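Local atomic coordinates of glycerol kinase, putative (Plasmodium falciparum, PDB entry 2W40), a protein that probably catalyses the ATP-dependent phosphorylation of glycerol to sn-glycerol 3-phosphate. Residues Leu175-Arg189 with Ile240-Ala252. Sequence-based numbering, arbitrary orientation.
Sequences LTKGNCYTDVTNASR and IPITGCIGDQQSA. With EDO (1,2-ethanediol), chain B.
The Asp-183 carboxylate has the carbonyl oxygen of Cys-245 over one face, 3.3 Å from Asp-183 CG. On the opposite face lie the backbone N-H groups of Thr-185 and Asn-186. Asp-183 is the N-cap of helix 184-187, and both N-H groups bond its OD2; the bond from Thr-185 N is weak. Asn-186 ND2 reaches Asp-183 OD1 at 2.8 Å, on the syn lone pair and only 8° out of the Asn-186 amide plane. With OD1 accepting from Asn-83 ND2, both ends of the Asn-186 amide are bonded and its rotation is fixed. Gly-247 N lies over one face of this amide, 3.3 Å from Asn-186 ND2; both are donors and do not bond.

Thr-185 OG1 makes the hydrogen bond across the contact. It accepts from Gly-247 N at 2.8 Å in an almost straight bond (177°). It also donates to Asp-183 OD2 in a very short bond. A chi1 of 70° turns OG1 toward Gly-247 and leaves CG2 against Gln-250 CG at 3.9 Å. Thr-185 CB sits over a face of the Gln-250 amide, 3.8 Å from CD. Gln-250 NE2 bonds the carbonyl of Ile-293.

Towards the other end of strand 241-247 the contact is apolar. Ile-242 CD1 meets Thr-176 CG2 at 3.8 Å and Leu-175 CB at 4.0 Å, and both side chains cross it at about a right angle.

The contact joins the end of helix 167-176, strand 181-183 and helix 184-187 to strand 241-247 of the six-stranded sheet in the actin-like N-terminal domain and to the first turn of helix 248-255. Asp-248 and Gln-249 hydrogen-bond a bound glycerol. The buried Asp-183 carboxylate is probably ionised. Thr-185 OG1, between Asp-183 OD2 and Gly-247 N, ties the N-cap of helix 184-187 to the start of helix 248-255.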
loop_
_atom_site.group_PDB
_atom_site.type_symbol
_atom_site.label_atom_id
_atom_site.label_comp_id
_atom_site.label_asym_id
_atom_site.label_seq_id
_atom_site.Cartn_x
_atom_site.Cartn_y
_atom_site.Cartn_z
ATOM N N LEU C 175 2.422 -42.113 4.215
ATOM C CA LEU C 175 1.439 -43.075 3.586
ATOM C C LEU C 175 1.885 -44.540 3.614
ATOM O O LEU C 175 1.084 -45.451 3.836
ATOM C CB LEU C 175 1.093 -42.681 2.164
ATOM C CG LEU C 175 0.190 -41.455 2.026
ATOM C CD1 LEU C 175 0.279 -40.938 0.576
ATOM C CD2 LEU C 175 -1.279 -41.845 2.482
ATOM N N THR C 176 3.184 -44.729 3.437
ATOM C CA THR C 176 3.837 -46.028 3.321
ATOM C C THR C 176 4.373 -46.565 4.651
ATOM O O THR C 176 4.852 -47.661 4.699
ATOM C CB THR C 176 4.958 -46.054 2.260
ATOM O OG1 THR C 176 6.078 -45.303 2.742
ATOM C CG2 THR C 176 4.518 -45.642 0.896
ATOM N N LYS C 177 4.281 -45.764 5.741
ATOM C CA LYS C 177 4.842 -46.080 7.028
ATOM C C LYS C 177 6.346 -46.307 6.972
ATOM O O LYS C 177 6.881 -47.223 7.599
ATOM C CB LYS C 177 4.079 -47.235 7.711
ATOM C CG LYS C 177 2.631 -46.931 7.886
ATOM C CD LYS C 177 1.946 -48.064 8.699
ATOM C CE LYS C 177 2.351 -48.040 10.128
ATOM N NZ LYS C 177 1.997 -46.677 10.789
ATOM N N GLY C 178 7.024 -45.461 6.215
ATOM C CA GLY C 178 8.507 -45.344 6.350
ATOM C C GLY C 178 9.338 -45.296 5.103
ATOM O O GLY C 178 10.546 -45.085 5.218
ATOM N N ASN C 179 8.777 -45.465 3.899
ATOM C CA ASN C 179 9.631 -45.398 2.706
ATOM C C ASN C 179 10.193 -43.982 2.558
ATOM O O ASN C 179 9.502 -43.019 2.798
ATOM C CB ASN C 179 8.889 -45.759 1.411
ATOM C CG ASN C 179 8.381 -47.194 1.382
ATOM O OD1 ASN C 179 8.707 -48.007 2.229
ATOM N ND2 ASN C 179 7.644 -47.508 0.303
ATOM N N CYS C 180 11.439 -43.879 2.112
ATOM C CA CYS C 180 12.133 -42.621 1.967
ATOM C C CYS C 180 12.606 -42.511 0.509
ATOM O O CYS C 180 13.686 -43.053 0.071
ATOM C CB CYS C 180 13.365 -42.597 2.896
ATOM S SG CYS C 180 12.967 -42.469 4.676
ATOM N N TYR C 181 11.784 -41.763 -0.233
ATOM C CA TYR C 181 12.006 -41.564 -1.626
ATOM C C TYR C 181 11.777 -40.134 -2.014
ATOM O O TYR C 181 10.975 -39.438 -1.455
ATOM C CB TYR C 181 11.027 -42.405 -2.491
ATOM C CG TYR C 181 11.197 -43.882 -2.416
ATOM C CD1 TYR C 181 12.377 -44.461 -2.713
ATOM C CD2 TYR C 181 10.111 -44.700 -2.213
ATOM C CE1 TYR C 181 12.535 -45.832 -2.733
ATOM C CE2 TYR C 181 10.245 -46.085 -2.221
ATOM C CZ TYR C 181 11.472 -46.644 -2.483
ATOM O OH TYR C 181 11.621 -48.005 -2.544
ATOM N N THR C 182 12.450 -39.768 -3.083
ATOM C CA THR C 182 12.127 -38.577 -3.840
ATOM C C THR C 182 12.193 -38.935 -5.329
ATOM O O THR C 182 12.393 -40.077 -5.697
ATOM C CB THR C 182 13.058 -37.341 -3.526
ATOM O OG1 THR C 182 12.447 -36.137 -4.036
ATOM C CG2 THR C 182 14.504 -37.550 -3.996
ATOM N N ASP C 183 11.911 -37.939 -6.118
ATOM C CA ASP C 183 12.001 -38.059 -7.585
ATOM C C ASP C 183 12.954 -37.033 -8.135
ATOM O O ASP C 183 13.316 -36.038 -7.467
ATOM C CB ASP C 183 10.646 -37.949 -8.235
ATOM C CG ASP C 183 10.156 -36.541 -8.233
ATOM O OD1 ASP C 183 9.508 -36.137 -7.241
ATOM O OD2 ASP C 183 10.489 -35.782 -9.170
ATOM N N VAL C 184 13.470 -37.301 -9.328
ATOM C CA VAL C 184 14.491 -36.431 -9.915
ATOM C C VAL C 184 14.099 -34.943 -10.053
ATOM O O VAL C 184 14.946 -34.043 -9.942
ATOM C CB VAL C 184 14.878 -36.918 -11.333
ATOM C CG1 VAL C 184 15.661 -38.225 -11.367
ATOM C CG2 VAL C 184 13.663 -37.013 -12.228
ATOM N N THR C 185 12.837 -34.634 -10.263
ATOM C CA THR C 185 12.384 -33.237 -10.334
ATOM C C THR C 185 12.456 -32.500 -8.979
ATOM O O THR C 185 13.064 -31.417 -8.906
ATOM C CB THR C 185 11.021 -33.043 -11.007
ATOM O OG1 THR C 185 9.953 -33.557 -10.172
ATOM C CG2 THR C 185 11.041 -33.712 -12.402
ATOM N N ASN C 186 11.958 -33.149 -7.910
ATOM C CA ASN C 186 12.065 -32.580 -6.592
ATOM C C ASN C 186 13.511 -32.512 -6.099
ATOM O O ASN C 186 13.897 -31.497 -5.506
ATOM C CB ASN C 186 11.199 -33.357 -5.606
ATOM C CG ASN C 186 9.724 -32.853 -5.608
ATOM O OD1 ASN C 186 9.455 -31.718 -5.198
ATOM N ND2 ASN C 186 8.807 -33.696 -6.003
ATOM N N ALA C 187 14.293 -33.549 -6.389
ATOM C CA ALA C 187 15.707 -33.546 -5.981
ATOM C C ALA C 187 16.448 -32.368 -6.623
ATOM O O ALA C 187 17.409 -31.829 -6.033
ATOM C CB ALA C 187 16.430 -34.858 -6.259
ATOM N N SER C 188 16.050 -31.964 -7.830
ATOM C CA SER C 188 16.730 -30.889 -8.576
ATOM C C SER C 188 16.473 -29.465 -7.969
ATOM O O SER C 188 17.088 -28.492 -8.400
ATOM C CB SER C 188 16.313 -30.936 -10.035
ATOM O OG SER C 188 15.063 -30.309 -10.252
ATOM N N ARG C 189 15.542 -29.442 -6.958
ATOM C CA ARG C 189 15.082 -28.218 -6.337
ATOM C C ARG C 189 15.729 -27.971 -4.970
ATOM O O ARG C 189 15.335 -27.100 -4.184
ATOM C CB ARG C 189 13.588 -28.209 -6.198
ATOM C CG ARG C 189 12.882 -28.550 -7.482
ATOM C CD ARG C 189 13.278 -27.694 -8.661
ATOM N NE ARG C 189 12.860 -26.288 -8.490
ATOM C CZ ARG C 189 12.702 -25.378 -9.440
ATOM N NH1 ARG C 189 13.042 -25.624 -10.714
ATOM N NH2 ARG C 189 12.194 -24.192 -9.145
ATOM N N ILE C 240 -2.866 -50.057 -1.892
ATOM C CA ILE C 240 -2.938 -49.308 -3.128
ATOM C C ILE C 240 -1.542 -48.740 -3.365
ATOM O O ILE C 240 -0.974 -48.144 -2.440
ATOM C CB ILE C 240 -3.957 -48.176 -3.018
ATOM C CG1 ILE C 240 -5.381 -48.719 -2.807
ATOM C CG2 ILE C 240 -3.960 -47.326 -4.229
ATOM C CD1 ILE C 240 -5.852 -49.727 -3.859
ATOM N N PRO C 241 -0.987 -48.902 -4.592
ATOM C CA PRO C 241 0.407 -48.471 -4.854
ATOM C C PRO C 241 0.509 -46.980 -5.251
ATOM O O PRO C 241 -0.381 -46.434 -5.891
ATOM C CB PRO C 241 0.795 -49.318 -6.039
ATOM C CG PRO C 241 -0.487 -49.412 -6.825
ATOM C CD PRO C 241 -1.590 -49.465 -5.837
ATOM N N ILE C 242 1.606 -46.361 -4.841
ATOM C CA ILE C 242 1.955 -45.008 -5.182
ATOM C C ILE C 242 2.948 -45.199 -6.337
ATOM O O ILE C 242 4.043 -45.792 -6.170
ATOM C CB ILE C 242 2.641 -44.254 -4.001
ATOM C CG1 ILE C 242 1.662 -44.143 -2.825
ATOM C CG2 ILE C 242 3.118 -42.870 -4.481
ATOM C CD1 ILE C 242 2.341 -43.701 -1.465
ATOM N N THR C 243 2.540 -44.734 -7.506
ATOM C CA THR C 243 3.251 -45.082 -8.735
ATOM C C THR C 243 3.721 -43.903 -9.586
ATOM O O THR C 243 4.363 -44.076 -10.644
ATOM C CB THR C 243 2.367 -46.003 -9.602
ATOM O OG1 THR C 243 1.156 -45.306 -9.953
ATOM C CG2 THR C 243 2.007 -47.253 -8.829
ATOM N N GLY C 244 3.417 -42.679 -9.154
ATOM C CA GLY C 244 3.987 -41.533 -9.791
ATOM C C GLY C 244 4.241 -40.433 -8.816
ATOM O O GLY C 244 3.518 -40.274 -7.873
ATOM N N CYS C 245 5.328 -39.700 -9.033
ATOM C CA CYS C 245 5.719 -38.593 -8.200
ATOM C C CYS C 245 6.524 -37.601 -8.933
ATOM O O CYS C 245 7.466 -37.962 -9.613
ATOM C CB CYS C 245 6.559 -39.141 -7.095
ATOM S SG CYS C 245 6.997 -37.953 -5.736
ATOM N N ILE C 246 6.161 -36.341 -8.815
ATOM C CA ILE C 246 6.794 -35.247 -9.589
ATOM C C ILE C 246 6.521 -33.908 -8.869
ATOM O O ILE C 246 5.448 -33.760 -8.264
ATOM C CB ILE C 246 6.272 -35.257 -11.065
ATOM C CG1 ILE C 246 7.039 -34.303 -11.920
ATOM C CG2 ILE C 246 4.720 -34.997 -11.056
ATOM C CD1 ILE C 246 6.969 -34.589 -13.459
ATOM N N GLY C 247 7.459 -32.957 -8.970
ATOM C CA GLY C 247 7.264 -31.603 -8.526
ATOM C C GLY C 247 6.098 -30.919 -9.303
ATOM O O GLY C 247 5.834 -31.234 -10.458
ATOM N N ASP C 248 5.332 -30.067 -8.605
ATOM C CA ASP C 248 4.122 -29.498 -9.153
ATOM C C ASP C 248 4.281 -28.824 -10.478
ATOM O O ASP C 248 3.458 -29.114 -11.421
ATOM C CB ASP C 248 3.262 -28.724 -8.146
ATOM C CG ASP C 248 3.942 -27.466 -7.526
ATOM O OD1 ASP C 248 5.061 -27.118 -7.913
ATOM O OD2 ASP C 248 3.308 -26.852 -6.615
ATOM N N GLN C 249 5.310 -27.991 -10.620
ATOM C CA GLN C 249 5.392 -27.176 -11.878
ATOM C C GLN C 249 5.790 -28.120 -13.066
ATOM O O GLN C 249 5.383 -27.902 -14.222
ATOM C CB GLN C 249 6.294 -26.015 -11.716
ATOM C CG GLN C 249 5.804 -25.005 -10.658
ATOM C CD GLN C 249 4.305 -24.686 -10.798
ATOM O OE1 GLN C 249 3.882 -24.401 -11.958
ATOM N NE2 GLN C 249 3.492 -24.841 -9.727
ATOM N N GLN C 250 6.671 -29.107 -12.818
ATOM C CA GLN C 250 6.969 -30.150 -13.797
ATOM C C GLN C 250 5.738 -31.011 -14.081
ATOM O O GLN C 250 5.464 -31.387 -15.255
ATOM C CB GLN C 250 8.165 -30.982 -13.286
ATOM C CG GLN C 250 9.472 -30.279 -13.434
ATOM C CD GLN C 250 9.989 -29.586 -12.195
ATOM O OE1 GLN C 250 9.175 -29.184 -11.337
ATOM N NE2 GLN C 250 11.367 -29.320 -12.137
ATOM N N SER C 251 4.931 -31.259 -13.070
ATOM C CA SER C 251 3.630 -31.987 -13.251
ATOM C C SER C 251 2.771 -31.267 -14.287
ATOM O O SER C 251 2.182 -31.892 -15.169
ATOM C CB SER C 251 2.893 -32.236 -11.945
ATOM O OG SER C 251 1.960 -33.263 -12.072
ATOM N N ALA C 252 2.703 -29.953 -14.202
ATOM C CA ALA C 252 1.944 -29.149 -15.117
ATOM C C ALA C 252 2.477 -29.218 -16.555
ATOM O O ALA C 252 1.692 -29.106 -17.553
ATOM C CB ALA C 252 1.957 -27.698 -14.604
HETATM C C1 EDO B . 5.551 -49.745 0.935
HETATM O O1 EDO B . 4.686 -49.714 2.327
HETATM C C2 EDO B . 6.399 -50.915 0.480
HETATM O O2 EDO B . 6.052 -51.684 -0.731
#